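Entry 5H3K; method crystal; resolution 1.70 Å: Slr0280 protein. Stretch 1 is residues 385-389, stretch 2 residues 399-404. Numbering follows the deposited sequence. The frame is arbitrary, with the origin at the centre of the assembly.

Stretch 1 (385-389) SLSEI
Stretch 2, residues 399-404: TANYLN

Residues 385-389 form one extended strand, with phi between -134° and -93° and psi between 123° and 156°. The partner is less regular. T399 (-110/124) and A400 (-101/130) are extended, N401 turns aside with psi near 0° (phi -110°), and Y402 (-135/133) and L403 (-134/126) are extended again before N404 adopts positive phi and psi (45/51). The strands are antiparallel where they pair; end to end, CA 386 to 389 against CA 399 to 403, their directions are 132° apart.

The register places E388 opposite A400, CA to CA 5.2 Å, as a hydrogen-bonded pair, and I389 opposite T399, CA to CA 4.7 Å, as a non-hydrogen-bonded pair. Two backbone hydrogen bonds close the ring at the first pair: E388 N donates to A400 O at 3.1 Å and 176°, and A400 N donates to E388 O at 2.8 Å and 168°. The same carbonyl, E388 O, also receives a CA-H...O contact from T399 CA at 3.4 Å. On the side of E388 and A400 away from I389 and T399, the CA atoms of S387 and N401 lie 5.2 Å apart.

The side chains of I389 and T399 share one face of the sheet. I389 (m, m) brings its CD1 to 3.6 Å from CG2 of T399 (p), so a branched aliphatic residue meets the methyl of a threonine, a residue whose beta-branching suits an extended backbone and whose hydroxyl is tolerated at this exposed position.

E388 and A400 occupy the other face, both buried, with E388 CB 4.3 Å from A400 CB. Alanine's single methyl takes little room beside the long glutamate. E388 is m at chi1 and t at chi2, with chi3 -66°, and its OE1 lies 3.7 Å from CD1 of L403. The buried carboxylate is satisfied: both its oxygens have hydrogen bonds elsewhere in the structure. Water 1 can also donate to E388 OE1 (2.8 Å) or, weakly, to Y402 O (3.0 Å); with more acceptors in reach than protons, it need not serve both at once.

L403 is buried, and its CA-to-CB bond points toward the first strand. With L386 it makes an apolar contact, L386 CD2 to L403 CD2 at 3.8 Å; both leucines are t, p, and L386, starting sideways, comes nearer at its end. N401 (m, chi2 128°) begins pointing away, yet its ND2 comes to 4.0 Å from CB of S387 (p), a loose contact between small polar residues. Altogether 353 Å² is buried, counting both stretches.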

# COMPACT_ATOMS: atom_id res chain seq x y z
N SER A 385 10.29 -12.88 -17.87
CA SER A 385 11.66 -13.27 -17.57
C SER A 385 12.61 -12.29 -18.26
O SER A 385 12.24 -11.63 -19.23
CB SER A 385 11.94 -14.71 -17.99
OG SER A 385 11.78 -14.85 -19.38
N LEU A 386 13.81 -12.17 -17.72
CA LEU A 386 14.79 -11.24 -18.27
C LEU A 386 16.08 -12.00 -18.38
O LEU A 386 16.47 -12.68 -17.43
CB LEU A 386 14.97 -10.05 -17.33
CG LEU A 386 16.12 -9.10 -17.65
CD1 LEU A 386 15.80 -8.29 -18.90
CD2 LEU A 386 16.44 -8.19 -16.46
N SER A 387 16.74 -11.94 -19.53
CA SER A 387 18.10 -12.47 -19.60
C SER A 387 19.02 -11.36 -20.07
O SER A 387 18.65 -10.56 -20.94
CB SER A 387 18.18 -13.69 -20.52
OG SER A 387 17.91 -13.35 -21.87
N GLU A 388 20.20 -11.29 -19.47
CA GLU A 388 21.20 -10.32 -19.89
C GLU A 388 22.34 -11.07 -20.53
O GLU A 388 22.89 -11.99 -19.93
CB GLU A 388 21.73 -9.53 -18.69
CG GLU A 388 20.65 -8.75 -17.95
CD GLU A 388 21.21 -7.78 -16.93
OE1 GLU A 388 21.82 -8.23 -15.93
OE2 GLU A 388 21.05 -6.56 -17.14
N ILE A 389 22.68 -10.69 -21.76
CA ILE A 389 23.85 -11.25 -22.43
C ILE A 389 25.03 -10.34 -22.15
O ILE A 389 24.99 -9.14 -22.43
CB ILE A 389 23.66 -11.36 -23.94
CG1 ILE A 389 22.46 -12.26 -24.24
CG2 ILE A 389 24.92 -11.92 -24.59
CD1 ILE A 389 22.49 -13.55 -23.48
N THR A 399 25.53 -15.58 -20.18
CA THR A 399 24.15 -15.19 -19.90
C THR A 399 23.97 -15.07 -18.40
O THR A 399 24.26 -16.01 -17.66
CB THR A 399 23.13 -16.21 -20.44
OG1 THR A 399 23.11 -17.36 -19.58
CG2 THR A 399 23.49 -16.63 -21.85
N ALA A 400 23.53 -13.90 -17.96
CA ALA A 400 23.22 -13.70 -16.55
C ALA A 400 21.70 -13.79 -16.38
O ALA A 400 20.94 -13.15 -17.12
CB ALA A 400 23.72 -12.34 -16.10
N ASN A 401 21.25 -14.58 -15.41
CA ASN A 401 19.82 -14.82 -15.24
C ASN A 401 19.21 -14.19 -13.99
O ASN A 401 18.01 -14.35 -13.74
CB ASN A 401 19.53 -16.32 -15.25
CG ASN A 401 19.75 -16.95 -16.61
OD1 ASN A 401 20.47 -17.95 -16.74
ND2 ASN A 401 19.13 -16.37 -17.64
N TYR A 402 20.03 -13.50 -13.21
CA TYR A 402 19.56 -12.83 -12.00
C TYR A 402 20.14 -11.43 -11.94
O TYR A 402 21.34 -11.24 -12.17
CB TYR A 402 19.95 -13.64 -10.76
CG TYR A 402 19.51 -15.08 -10.88
CD1 TYR A 402 18.21 -15.46 -10.58
CD2 TYR A 402 20.39 -16.05 -11.36
CE1 TYR A 402 17.79 -16.77 -10.73
CE2 TYR A 402 19.98 -17.37 -11.51
CZ TYR A 402 18.69 -17.72 -11.19
OH TYR A 402 18.29 -19.03 -11.34
N LEU A 403 19.29 -10.45 -11.65
CA LEU A 403 19.74 -9.07 -11.61
C LEU A 403 19.19 -8.44 -10.35
O LEU A 403 17.97 -8.49 -10.12
CB LEU A 403 19.20 -8.32 -12.83
CG LEU A 403 19.38 -6.79 -12.88
CD1 LEU A 403 20.87 -6.45 -12.88
CD2 LEU A 403 18.68 -6.20 -14.12
N ASN A 404 20.06 -7.86 -9.53
CA ASN A 404 19.63 -7.14 -8.33
C ASN A 404 18.56 -7.90 -7.54
O ASN A 404 17.52 -7.35 -7.20
CB ASN A 404 19.11 -5.75 -8.71
CG ASN A 404 20.23 -4.84 -9.20
OD1 ASN A 404 21.38 -5.06 -8.87
ND2 ASN A 404 19.89 -3.82 -9.99
O HOH W 1 20.90 -10.73 -15.14